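Local structure of 6'''-hydroxyparomomycin C oxidase (Microbacterium trichothecenolyticum, 7DVE) at residues R68-P73 with A125-G130; G96-E101 with A274-Q279. The protein uses FAD to oxidise the C3 hydroxyl of the sugar in C-glycosides such as isoorientin and mangiferin, passing the electrons to oxygen to give hydrogen peroxide. All coordinates share one frame; numbering follows the deposited sequence.

Contact 1 of 2, residues R68-P73 with A125-G130; sequences RRSEGP and AAHWTG. With FAD (flavin-adenine dinucleotide), chain C.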
ATOM      1  N   ARG A  68      -3.274   0.949  18.384  1.00 54.36           N
ATOM      2  CA  ARG A  68      -4.130   2.078  18.751  1.00 56.91           C
ATOM      3  C   ARG A  68      -3.412   3.408  18.528  1.00 59.58           C
ATOM      4  O   ARG A  68      -4.019   4.377  18.060  1.00 58.28           O
ATOM      5  CB  ARG A  68      -4.599   1.946  20.203  1.00 54.93           C
ATOM      6  N   ARG A  69      -2.106   3.453  18.819  1.00 56.59           N
ATOM      7  CA  ARG A  69      -1.296   4.633  18.558  1.00 57.72           C
ATOM      8  C   ARG A  69      -1.162   4.952  17.075  1.00 57.06           C
ATOM      9  O   ARG A  69      -0.789   6.083  16.743  1.00 56.46           O
ATOM     10  CB  ARG A  69       0.097   4.459  19.150  1.00 56.17           C
ATOM     11  CG  ARG A  69       0.134   4.494  20.655  1.00 58.49           C
ATOM     12  CD  ARG A  69       1.512   4.109  21.108  1.00 59.65           C
ATOM     13  NE  ARG A  69       2.394   5.268  21.105  1.00 63.97           N
ATOM     14  CZ  ARG A  69       3.717   5.208  21.017  1.00 63.29           C
ATOM     15  NH1 ARG A  69       4.351   4.049  20.883  1.00 60.29           N
ATOM     16  NH2 ARG A  69       4.419   6.340  21.065  1.00 63.96           N
ATOM     17  N   SER A  70      -1.421   3.990  16.180  1.00 56.70           N
ATOM     18  CA  SER A  70      -1.402   4.307  14.746  1.00 54.30           C
ATOM     19  C   SER A  70      -2.710   4.904  14.206  1.00 55.51           C
ATOM     20  O   SER A  70      -2.802   5.162  12.995  1.00 52.42           O
ATOM     21  CB  SER A  70      -1.080   3.045  13.937  1.00 51.50           C
ATOM     22  OG  SER A  70       0.061   2.382  14.436  1.00 52.38           O
ATOM     23  N   GLU A  71      -3.728   5.119  15.040  1.00 54.75           N
ATOM     24  CA  GLU A  71      -5.083   5.329  14.537  1.00 57.32           C
ATOM     25  C   GLU A  71      -5.506   6.801  14.479  1.00 59.73           C
ATOM     26  O   GLU A  71      -6.695   7.106  14.588  1.00 64.67           O
ATOM     27  CB  GLU A  71      -6.068   4.506  15.362  1.00 53.58           C
ATOM     28  CG  GLU A  71      -5.952   3.046  14.979  1.00 54.46           C
ATOM     29  CD  GLU A  71      -6.715   2.100  15.864  1.00 52.87           C
ATOM     30  OE1 GLU A  71      -7.437   2.552  16.775  1.00 54.62           O
ATOM     31  OE2 GLU A  71      -6.592   0.889  15.635  1.00 51.87           O
ATOM     32  N   GLY A  72      -4.565   7.719  14.302  1.00 60.98           N
ATOM     33  CA  GLY A  72      -4.898   9.043  13.837  1.00 63.58           C
ATOM     34  C   GLY A  72      -5.000  10.101  14.916  1.00 72.79           C
ATOM     35  O   GLY A  72      -4.596   9.905  16.069  1.00 75.94           O
ATOM     36  N   PRO A  73      -5.580  11.248  14.552  1.00 76.49           N
ATOM     37  CA  PRO A  73      -5.480  12.428  15.429  1.00 79.31           C
ATOM     38  C   PRO A  73      -6.127  12.219  16.782  1.00 86.61           C
ATOM     39  O   PRO A  73      -5.621  12.728  17.789  1.00 88.11           O
ATOM     40  CB  PRO A  73      -6.176  13.535  14.621  1.00 73.69           C
ATOM     41  CG  PRO A  73      -7.021  12.837  13.635  1.00 74.78           C
ATOM     42  CD  PRO A  73      -6.429  11.482  13.371  1.00 72.21           C
ATOM     43  N   ALA A 125       2.177  -0.093   6.009  1.00 47.95           N
ATOM     44  CA  ALA A 125       2.961  -1.314   5.955  1.00 48.68           C
ATOM     45  C   ALA A 125       3.366  -1.804   7.338  1.00 46.83           C
ATOM     46  O   ALA A 125       3.871  -2.922   7.448  1.00 46.18           O
ATOM     47  CB  ALA A 125       4.201  -1.118   5.072  1.00 49.62           C
ATOM     48  N   ALA A 126       3.166  -1.014   8.397  1.00 46.05           N
ATOM     49  CA  ALA A 126       3.340  -1.607   9.716  1.00 48.57           C
ATOM     50  C   ALA A 126       2.209  -2.565  10.067  1.00 48.58           C
ATOM     51  O   ALA A 126       2.303  -3.266  11.085  1.00 48.54           O
ATOM     52  CB  ALA A 126       3.445  -0.540  10.792  1.00 47.46           C
ATOM     53  N   HIS A 127       1.175  -2.641   9.229  1.00 44.92           N
ATOM     54  CA  HIS A 127      -0.034  -3.386   9.541  1.00 48.72           C
ATOM     55  C   HIS A 127      -0.496  -4.292   8.416  1.00 49.38           C
ATOM     56  O   HIS A 127      -1.511  -4.976   8.591  1.00 51.19           O
ATOM     57  CB  HIS A 127      -1.198  -2.425   9.872  1.00 47.83           C
ATOM     58  CG  HIS A 127      -0.827  -1.322  10.804  1.00 48.09           C
ATOM     59  ND1 HIS A 127      -0.828  -1.480  12.173  1.00 50.40           N
ATOM     60  CD2 HIS A 127      -0.422  -0.053  10.569  1.00 46.25           C
ATOM     61  CE1 HIS A 127      -0.451  -0.348  12.744  1.00 48.38           C
ATOM     62  NE2 HIS A 127      -0.207   0.535  11.793  1.00 47.78           N
ATOM     63  N   TRP A 128       0.171  -4.281   7.261  1.00 46.75           N
ATOM     64  CA  TRP A 128      -0.353  -4.914   6.060  1.00 48.07           C
ATOM     65  C   TRP A 128      -0.129  -6.426   6.090  1.00 48.63           C
ATOM     66  O   TRP A 128       0.460  -6.974   7.026  1.00 47.77           O
ATOM     67  CB  TRP A 128       0.266  -4.288   4.810  1.00 45.31           C
ATOM     68  CG  TRP A 128       1.725  -4.594   4.553  1.00 48.59           C
ATOM     69  CD1 TRP A 128       2.698  -4.904   5.479  1.00 46.81           C
ATOM     70  CD2 TRP A 128       2.376  -4.605   3.276  1.00 48.17           C
ATOM     71  NE1 TRP A 128       3.917  -5.083   4.850  1.00 47.91           N
ATOM     72  CE2 TRP A 128       3.746  -4.919   3.500  1.00 49.57           C
ATOM     73  CE3 TRP A 128       1.941  -4.382   1.970  1.00 46.11           C
ATOM     74  CZ2 TRP A 128       4.674  -5.015   2.455  1.00 48.71           C
ATOM     75  CZ3 TRP A 128       2.873  -4.479   0.934  1.00 49.46           C
ATOM     76  CH2 TRP A 128       4.217  -4.796   1.184  1.00 47.03           C
ATOM     77  N   THR A 129      -0.614  -7.116   5.041  1.00 47.54           N
ATOM     78  CA  THR A 129      -0.424  -8.560   4.892  1.00 47.64           C
ATOM     79  C   THR A 129       0.464  -8.914   3.699  1.00 46.91           C
ATOM     80  O   THR A 129       0.382 -10.032   3.178  1.00 46.81           O
ATOM     81  CB  THR A 129      -1.763  -9.291   4.777  1.00 45.75           C
ATOM     82  OG1 THR A 129      -2.483  -8.761   3.673  1.00 46.02           O
ATOM     83  CG2 THR A 129      -2.588  -9.162   6.051  1.00 47.63           C
ATOM     84  N   GLY A 130       1.265  -7.959   3.229  1.00 47.30           N
ATOM     85  CA  GLY A 130       2.503  -8.206   2.511  1.00 47.01           C
ATOM     86  C   GLY A 130       2.430  -8.847   1.139  1.00 48.02           C
ATOM     87  O   GLY A 130       3.479  -9.252   0.641  1.00 46.16           O
TER
HETATM   88  PA  FAD C 801       1.351   4.696   3.572  1.00 52.71           P
HETATM   89  O1A FAD C 801       0.012   5.165   4.003  1.00 53.98           O
HETATM   90  O2A FAD C 801       1.697   3.265   3.739  1.00 51.84           O
HETATM   91  O5B FAD C 801       2.348   5.662   4.393  1.00 55.82           O
HETATM   92  C5B FAD C 801       2.194   7.079   4.279  1.00 52.77           C
HETATM   93  C4B FAD C 801       2.702   7.753   5.528  1.00 54.23           C
HETATM   94  O4B FAD C 801       2.569   9.183   5.279  1.00 55.29           O
HETATM   95  C3B FAD C 801       1.787   7.454   6.732  1.00 56.76           C
HETATM   96  O3B FAD C 801       2.609   6.975   7.815  1.00 55.53           O
HETATM   97  C2B FAD C 801       1.231   8.851   7.047  1.00 54.00           C
HETATM   98  O2B FAD C 801       1.073   9.057   8.453  1.00 53.14           O
HETATM   99  C1B FAD C 801       2.331   9.767   6.551  1.00 56.53           C
HETATM  100  N9A FAD C 801       1.810  11.167   6.340  1.00 58.82           N
HETATM  101  C8A FAD C 801       0.708  11.405   5.609  1.00 57.00           C
HETATM  102  N7A FAD C 801       0.493  12.725   5.585  1.00 58.51           N
HETATM  103  C5A FAD C 801       1.450  13.315   6.305  1.00 61.01           C
HETATM  104  C6A FAD C 801       1.687  14.607   6.570  1.00 63.10           C
HETATM  105  N6A FAD C 801       0.825  15.482   6.052  1.00 63.88           N
HETATM  106  N1A FAD C 801       2.733  15.012   7.315  1.00 63.15           N
HETATM  107  C2A FAD C 801       3.592  14.035   7.822  1.00 63.43           C
HETATM  108  N3A FAD C 801       3.334  12.684   7.520  1.00 60.31           N
HETATM  109  C4A FAD C 801       2.270  12.353   6.769  1.00 60.47           C
HETATM  110  N1  FAD C 801      -0.887  -3.711   0.104  1.00 46.90           N
HETATM  111  C2  FAD C 801      -0.363  -4.637  -0.780  1.00 48.94           C
HETATM  112  O2  FAD C 801       0.235  -4.217  -1.764  1.00 47.44           O
HETATM  113  N3  FAD C 801      -0.532  -6.012  -0.550  1.00 49.43           N
HETATM  114  C4  FAD C 801      -1.198  -6.455   0.615  1.00 46.34           C
HETATM  115  O4  FAD C 801      -1.320  -7.667   0.820  1.00 44.99           O
HETATM  116  C4X FAD C 801      -1.718  -5.510   1.493  1.00 47.60           C
HETATM  117  N5  FAD C 801      -2.418  -5.864   2.600  1.00 48.00           N
HETATM  118  C5X FAD C 801      -2.787  -4.908   3.501  1.00 47.91           C
HETATM  119  C6  FAD C 801      -3.388  -5.262   4.724  1.00 46.89           C
HETATM  120  C7  FAD C 801      -3.723  -4.315   5.685  1.00 47.81           C
HETATM  121  C7M FAD C 801      -4.374  -4.740   7.025  1.00 47.59           C
HETATM  122  C8  FAD C 801      -3.464  -2.967   5.429  1.00 47.10           C
HETATM  123  C8M FAD C 801      -3.833  -1.906   6.483  1.00 46.92           C
HETATM  124  C9  FAD C 801      -2.874  -2.600   4.212  1.00 48.01           C
HETATM  125  C9A FAD C 801      -2.538  -3.560   3.239  1.00 46.91           C
HETATM  126  N10 FAD C 801      -1.986  -3.210   2.055  1.00 48.35           N
HETATM  127  C10 FAD C 801      -1.545  -4.151   1.218  1.00 47.89           C
HETATM  128  C1' FAD C 801      -1.808  -1.791   1.633  1.00 47.91           C
HETATM  129  C2' FAD C 801      -0.412  -1.205   1.881  1.00 49.69           C
HETATM  130  O2' FAD C 801      -0.209  -1.103   3.301  1.00 49.02           O
HETATM  131  C3' FAD C 801      -0.266   0.180   1.167  1.00 48.66           C
HETATM  132  O3' FAD C 801      -0.437   0.018  -0.249  1.00 49.14           O
HETATM  133  C4' FAD C 801       1.135   0.762   1.363  1.00 50.60           C
HETATM  134  O4' FAD C 801       1.404   0.897   2.750  1.00 49.37           O
HETATM  135  C5' FAD C 801       1.236   2.161   0.695  1.00 52.64           C
HETATM  136  O5' FAD C 801       2.472   2.805   1.064  1.00 52.08           O
HETATM  137  P   FAD C 801       2.689   4.408   1.047  1.00 53.84           P
HETATM  138  O1P FAD C 801       3.966   4.807   1.701  1.00 54.13           O
HETATM  139  O2P FAD C 801       2.432   4.817  -0.350  1.00 54.87           O
HETATM  140  O3P FAD C 801       1.597   5.083   2.032  1.00 54.12           O
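Ser-70 meets His-127 at the rim of the imidazole: OG lies close to the ring plane, 3.2 Å from NE2. Each group has a firmer partner, since NE2 hydrogen-bonds to OD1 of Asn-120 and OG to the carbonyl of Ala-66. This modest touch lies beside a peptide that runs along the flavin, where Trp-128 has several close approaches. With CG wedged between its backbone N and carbonyl carbon (chi1 71°), Trp-128 sets CB 3.3 Å from FAD C9A. CG, next along, lies 4.2 Å from the ribityl O2', and CE3 reaches 3.5 Å from FAD N1, at the indole edge. CZ3 approaches FAD C2, while NE1 bonds to the carbonyl of Ser-213. Gly-130 CA covers the centre of one indole face, and Ala-125 CB lies over the opposite face, offset toward the rim. Replacing this tryptophan with an alanine would probably leave the pyrimidine side of the flavin without its indole neighbour and the Ser-213 carbonyl without its mate. Thr-129 OG1 donates to FAD N5 at 3.1 Å. The contact joins the loop at Ser-70, beside helix 60-69, to the loop between strand 116-117 and helix 142-145, and Gly-130 bonds through its backbone to Ala-201 of strand 196-204.

Contact 2 of 2, residues G96-E101 with A274-Q279; sequences GTYLLE and ALRTPQ. With FAD (flavin-adenine dinucleotide), chain C.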
ATOM      1  N   GLY A  96      -5.063  -0.533  13.833  1.00 49.36           N
ATOM      2  CA  GLY A  96      -3.961   0.131  13.183  1.00 49.63           C
ATOM      3  C   GLY A  96      -4.348   1.127  12.108  1.00 51.38           C
ATOM      4  O   GLY A  96      -3.462   1.745  11.511  1.00 48.88           O
ATOM      5  N   THR A  97      -5.632   1.287  11.818  1.00 50.46           N
ATOM      6  CA  THR A  97      -6.085   2.233  10.810  1.00 51.24           C
ATOM      7  C   THR A  97      -7.261   3.036  11.362  1.00 50.47           C
ATOM      8  O   THR A  97      -7.847   2.692  12.388  1.00 50.79           O
ATOM      9  CB  THR A  97      -6.509   1.542   9.512  1.00 48.08           C
ATOM     10  OG1 THR A  97      -7.764   0.884   9.720  1.00 50.17           O
ATOM     11  CG2 THR A  97      -5.483   0.542   9.068  1.00 47.87           C
ATOM     12  N   TYR A  98      -7.607   4.115  10.665  1.00 49.56           N
ATOM     13  CA  TYR A  98      -8.781   4.906  11.014  1.00 50.50           C
ATOM     14  C   TYR A  98      -9.501   5.342   9.746  1.00 50.58           C
ATOM     15  O   TYR A  98      -8.928   5.374   8.649  1.00 50.01           O
ATOM     16  CB  TYR A  98      -8.432   6.128  11.882  1.00 51.06           C
ATOM     17  CG  TYR A  98      -7.505   7.139  11.235  1.00 55.26           C
ATOM     18  CD1 TYR A  98      -6.143   6.855  11.069  1.00 52.01           C
ATOM     19  CD2 TYR A  98      -7.977   8.394  10.826  1.00 52.96           C
ATOM     20  CE1 TYR A  98      -5.295   7.764  10.510  1.00 52.77           C
ATOM     21  CE2 TYR A  98      -7.122   9.313  10.258  1.00 52.86           C
ATOM     22  CZ  TYR A  98      -5.784   8.989  10.100  1.00 53.53           C
ATOM     23  OH  TYR A  98      -4.922   9.894   9.539  1.00 55.02           O
ATOM     24  N   LEU A  99     -10.777   5.661   9.911  1.00 49.19           N
ATOM     25  CA  LEU A  99     -11.646   6.031   8.806  1.00 50.02           C
ATOM     26  C   LEU A  99     -11.844   7.533   8.789  1.00 51.54           C
ATOM     27  O   LEU A  99     -11.542   8.233   9.753  1.00 54.65           O
ATOM     28  CB  LEU A  99     -13.009   5.329   8.916  1.00 50.17           C
ATOM     29  CG  LEU A  99     -13.003   3.804   9.051  1.00 49.52           C
ATOM     30  CD1 LEU A  99     -14.404   3.283   9.079  1.00 52.65           C
ATOM     31  CD2 LEU A  99     -12.253   3.183   7.902  1.00 48.04           C
ATOM     32  N   LEU A 100     -12.367   8.029   7.676  1.00 51.48           N
ATOM     33  CA  LEU A 100     -12.899   9.384   7.677  1.00 53.38           C
ATOM     34  C   LEU A 100     -14.080   9.464   8.636  1.00 54.89           C
ATOM     35  O   LEU A 100     -14.888   8.533   8.735  1.00 55.31           O
ATOM     36  CB  LEU A 100     -13.340   9.792   6.274  1.00 53.18           C
ATOM     37  CG  LEU A 100     -12.235  10.107   5.261  1.00 51.03           C
ATOM     38  CD1 LEU A 100     -12.844  10.491   3.915  1.00 51.27           C
ATOM     39  CD2 LEU A 100     -11.374  11.233   5.797  1.00 50.46           C
ATOM     40  N   GLU A 101     -14.175  10.581   9.360  1.00 56.38           N
ATOM     41  CA  GLU A 101     -15.335  10.794  10.207  1.00 58.36           C
ATOM     42  C   GLU A 101     -16.543  11.278   9.416  1.00 56.82           C
ATOM     43  O   GLU A 101     -17.690  11.014   9.813  1.00 56.79           O
ATOM     44  CB  GLU A 101     -14.989  11.780  11.318  1.00 64.93           C
ATOM     45  CG  GLU A 101     -14.834  11.093  12.659  1.00 75.46           C
ATOM     46  CD  GLU A 101     -13.981  11.875  13.636  1.00 80.60           C
ATOM     47  OE1 GLU A 101     -12.774  12.085  13.351  1.00 79.46           O
ATOM     48  OE2 GLU A 101     -14.529  12.278  14.685  1.00 79.22           O
ATOM     49  N   ALA A 274      -2.416   7.952  -0.994  1.00 52.68           N
ATOM     50  CA  ALA A 274      -3.115   8.484  -2.161  1.00 53.61           C
ATOM     51  C   ALA A 274      -4.122   9.587  -1.845  1.00 55.67           C
ATOM     52  O   ALA A 274      -4.626  10.224  -2.787  1.00 54.50           O
ATOM     53  CB  ALA A 274      -3.839   7.360  -2.901  1.00 52.22           C
ATOM     54  N   LEU A 275      -4.473   9.822  -0.578  1.00 54.84           N
ATOM     55  CA  LEU A 275      -5.412  10.912  -0.312  1.00 55.03           C
ATOM     56  C   LEU A 275      -4.791  12.062   0.448  1.00 56.45           C
ATOM     57  O   LEU A 275      -5.182  13.209   0.216  1.00 58.95           O
ATOM     58  CB  LEU A 275      -6.640  10.417   0.456  1.00 51.82           C
ATOM     59  CG  LEU A 275      -7.275   9.169  -0.145  1.00 51.81           C
ATOM     60  CD1 LEU A 275      -7.939   8.381   0.944  1.00 50.37           C
ATOM     61  CD2 LEU A 275      -8.237   9.509  -1.283  1.00 52.14           C
ATOM     62  N   ARG A 276      -3.811  11.795   1.318  1.00 56.26           N
ATOM     63  CA  ARG A 276      -3.177  12.884   2.047  1.00 57.09           C
ATOM     64  C   ARG A 276      -2.102  13.589   1.225  1.00 58.14           C
ATOM     65  O   ARG A 276      -1.806  14.761   1.504  1.00 61.49           O
ATOM     66  CB  ARG A 276      -2.609  12.372   3.366  1.00 53.85           C
ATOM     67  CG  ARG A 276      -3.680  12.085   4.393  1.00 52.54           C
ATOM     68  CD  ARG A 276      -3.087  11.738   5.729  1.00 52.52           C
ATOM     69  NE  ARG A 276      -2.706  10.331   5.757  1.00 56.64           N
ATOM     70  CZ  ARG A 276      -2.235   9.685   6.818  1.00 54.70           C
ATOM     71  NH1 ARG A 276      -1.965  10.318   7.946  1.00 53.31           N
ATOM     72  NH2 ARG A 276      -2.041   8.367   6.743  1.00 51.47           N
ATOM     73  N   THR A 277      -1.559  12.921   0.197  1.00 57.52           N
ATOM     74  CA  THR A 277      -0.647  13.580  -0.743  1.00 58.96           C
ATOM     75  C   THR A 277      -1.359  14.653  -1.560  1.00 59.19           C
ATOM     76  O   THR A 277      -0.879  15.806  -1.585  1.00 60.33           O
ATOM     77  CB  THR A 277       0.019  12.527  -1.644  1.00 57.68           C
ATOM     78  OG1 THR A 277       0.866  11.679  -0.861  1.00 55.57           O
ATOM     79  CG2 THR A 277       0.828  13.179  -2.754  1.00 57.09           C
ATOM     80  N   PRO A 278      -2.485  14.365  -2.241  1.00 59.22           N
ATOM     81  CA  PRO A 278      -3.264  15.477  -2.832  1.00 59.90           C
ATOM     82  C   PRO A 278      -3.686  16.511  -1.802  1.00 61.20           C
ATOM     83  O   PRO A 278      -3.707  17.704  -2.125  1.00 61.34           O
ATOM     84  CB  PRO A 278      -4.491  14.784  -3.452  1.00 58.90           C
ATOM     85  CG  PRO A 278      -4.143  13.356  -3.545  1.00 59.26           C
ATOM     86  CD  PRO A 278      -3.143  13.062  -2.458  1.00 56.36           C
ATOM     87  N   GLN A 279      -4.030  16.086  -0.574  1.00 59.33           N
ATOM     88  CA  GLN A 279      -4.351  17.041   0.489  1.00 62.10           C
ATOM     89  C   GLN A 279      -3.235  18.063   0.685  1.00 64.71           C
ATOM     90  O   GLN A 279      -3.479  19.281   0.678  1.00 65.46           O
ATOM     91  CB  GLN A 279      -4.626  16.296   1.796  1.00 62.25           C
ATOM     92  CG  GLN A 279      -5.204  17.164   2.903  1.00 59.95           C
ATOM     93  CD  GLN A 279      -5.392  16.392   4.186  1.00 60.28           C
ATOM     94  OE1 GLN A 279      -4.552  15.560   4.562  1.00 60.27           O
ATOM     95  NE2 GLN A 279      -6.504  16.640   4.859  1.00 60.07           N
TER
HETATM   96  PA  FAD C 801       1.351   4.696   3.572  1.00 52.71           P
HETATM   97  O1A FAD C 801       0.012   5.165   4.003  1.00 53.98           O
HETATM   98  O2A FAD C 801       1.697   3.265   3.739  1.00 51.84           O
HETATM   99  O5B FAD C 801       2.348   5.662   4.393  1.00 55.82           O
HETATM  100  C5B FAD C 801       2.194   7.079   4.279  1.00 52.77           C
HETATM  101  C4B FAD C 801       2.702   7.753   5.528  1.00 54.23           C
HETATM  102  O4B FAD C 801       2.569   9.183   5.279  1.00 55.29           O
HETATM  103  C3B FAD C 801       1.787   7.454   6.732  1.00 56.76           C
HETATM  104  O3B FAD C 801       2.609   6.975   7.815  1.00 55.53           O
HETATM  105  C2B FAD C 801       1.231   8.851   7.047  1.00 54.00           C
HETATM  106  O2B FAD C 801       1.073   9.057   8.453  1.00 53.14           O
HETATM  107  C1B FAD C 801       2.331   9.767   6.551  1.00 56.53           C
HETATM  108  N9A FAD C 801       1.810  11.167   6.340  1.00 58.82           N
HETATM  109  C8A FAD C 801       0.708  11.405   5.609  1.00 57.00           C
HETATM  110  N7A FAD C 801       0.493  12.725   5.585  1.00 58.51           N
HETATM  111  C5A FAD C 801       1.450  13.315   6.305  1.00 61.01           C
HETATM  112  C6A FAD C 801       1.687  14.607   6.570  1.00 63.10           C
HETATM  113  N6A FAD C 801       0.825  15.482   6.052  1.00 63.88           N
HETATM  114  N1A FAD C 801       2.733  15.012   7.315  1.00 63.15           N
HETATM  115  C2A FAD C 801       3.592  14.035   7.822  1.00 63.43           C
HETATM  116  N3A FAD C 801       3.334  12.684   7.520  1.00 60.31           N
HETATM  117  C4A FAD C 801       2.270  12.353   6.769  1.00 60.47           C
HETATM  118  N1  FAD C 801      -0.887  -3.711   0.104  1.00 46.90           N
HETATM  119  C2  FAD C 801      -0.363  -4.637  -0.780  1.00 48.94           C
HETATM  120  O2  FAD C 801       0.235  -4.217  -1.764  1.00 47.44           O
HETATM  121  N3  FAD C 801      -0.532  -6.012  -0.550  1.00 49.43           N
HETATM  122  C4  FAD C 801      -1.198  -6.455   0.615  1.00 46.34           C
HETATM  123  O4  FAD C 801      -1.320  -7.667   0.820  1.00 44.99           O
HETATM  124  C4X FAD C 801      -1.718  -5.510   1.493  1.00 47.60           C
HETATM  125  N5  FAD C 801      -2.418  -5.864   2.600  1.00 48.00           N
HETATM  126  C5X FAD C 801      -2.787  -4.908   3.501  1.00 47.91           C
HETATM  127  C6  FAD C 801      -3.388  -5.262   4.724  1.00 46.89           C
HETATM  128  C7  FAD C 801      -3.723  -4.315   5.685  1.00 47.81           C
HETATM  129  C7M FAD C 801      -4.374  -4.740   7.025  1.00 47.59           C
HETATM  130  C8  FAD C 801      -3.464  -2.967   5.429  1.00 47.10           C
HETATM  131  C8M FAD C 801      -3.833  -1.906   6.483  1.00 46.92           C
HETATM  132  C9  FAD C 801      -2.874  -2.600   4.212  1.00 48.01           C
HETATM  133  C9A FAD C 801      -2.538  -3.560   3.239  1.00 46.91           C
HETATM  134  N10 FAD C 801      -1.986  -3.210   2.055  1.00 48.35           N
HETATM  135  C10 FAD C 801      -1.545  -4.151   1.218  1.00 47.89           C
HETATM  136  C1' FAD C 801      -1.808  -1.791   1.633  1.00 47.91           C
HETATM  137  C2' FAD C 801      -0.412  -1.205   1.881  1.00 49.69           C
HETATM  138  O2' FAD C 801      -0.209  -1.103   3.301  1.00 49.02           O
HETATM  139  C3' FAD C 801      -0.266   0.180   1.167  1.00 48.66           C
HETATM  140  O3' FAD C 801      -0.437   0.018  -0.249  1.00 49.14           O
HETATM  141  C4' FAD C 801       1.135   0.762   1.363  1.00 50.60           C
HETATM  142  O4' FAD C 801       1.404   0.897   2.750  1.00 49.37           O
HETATM  143  C5' FAD C 801       1.236   2.161   0.695  1.00 52.64           C
HETATM  144  O5' FAD C 801       2.472   2.805   1.064  1.00 52.08           O
HETATM  145  P   FAD C 801       2.689   4.408   1.047  1.00 53.84           P
HETATM  146  O1P FAD C 801       3.966   4.807   1.701  1.00 54.13           O
HETATM  147  O2P FAD C 801       2.432   4.817  -0.350  1.00 54.87           O
HETATM  148  O3P FAD C 801       1.597   5.083   2.032  1.00 54.12           O
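Tyr-98 and Arg-276 approach from opposite directions and meet where the phenol oxygen lies over a face of the guanidinium group. OH is 3.4 Å from NH1 of Arg-276, but the angle is too poor for a hydrogen bond. The two planes stand 87° apart, so the tyrosine presents its hydroxyl end to the cation instead of stacking its ring. On the tyrosine side, CG lies between the backbone N and the carbonyl carbon (chi1 62°), and this carries the ring from the short strand 98-99 toward Arg-276 of helix 276-283. In Arg-276, CG lies beside the backbone N; the chain is straight at chi2, with CD 3.7 Å from FAD N7A, and bends at chi3 (-82°), laying the guanidinium against the ribose and the C8A edge of the adenine. On the face turned from Tyr-98, NH2 of Arg-276 comes within 3.3 Å of FAD C2B. The rotation of the head is fixed by three partners: Asp-273 forms a salt bridge with NE, the carbonyl of Ser-118 takes NH2, and Ser-119 OG pairs with NH1. The touch with the phenol oxygen is then probably van der Waals and weakly electrostatic, the cation's directed bonds going to these partners.

In the fold
The two contacts have centres 12 Å apart and serve different parts of one FAD: His-127, Trp-128, Thr-129 and Gly-130 of contact 1 border the flavin, with one hydrogen bond to N5, whereas Arg-276 of contact 2 borders the adenosine. Their segments alternate along the chain and also touch directly. Glu-71 OE2 lies 2.8 Å from Gly-96 N, a probable hydrogen bond, and His-127 NE2 packs 3.5 Å from Gly-96 O. Ser-118, an FAD-binding residue, ties them further, its OG bonding to Gly-96 O and its side chain touching that of His-127. The pair illustrates how a GMC oxidoreductase holds an extended dinucleotide through peptides drawn from distant parts of the sequence.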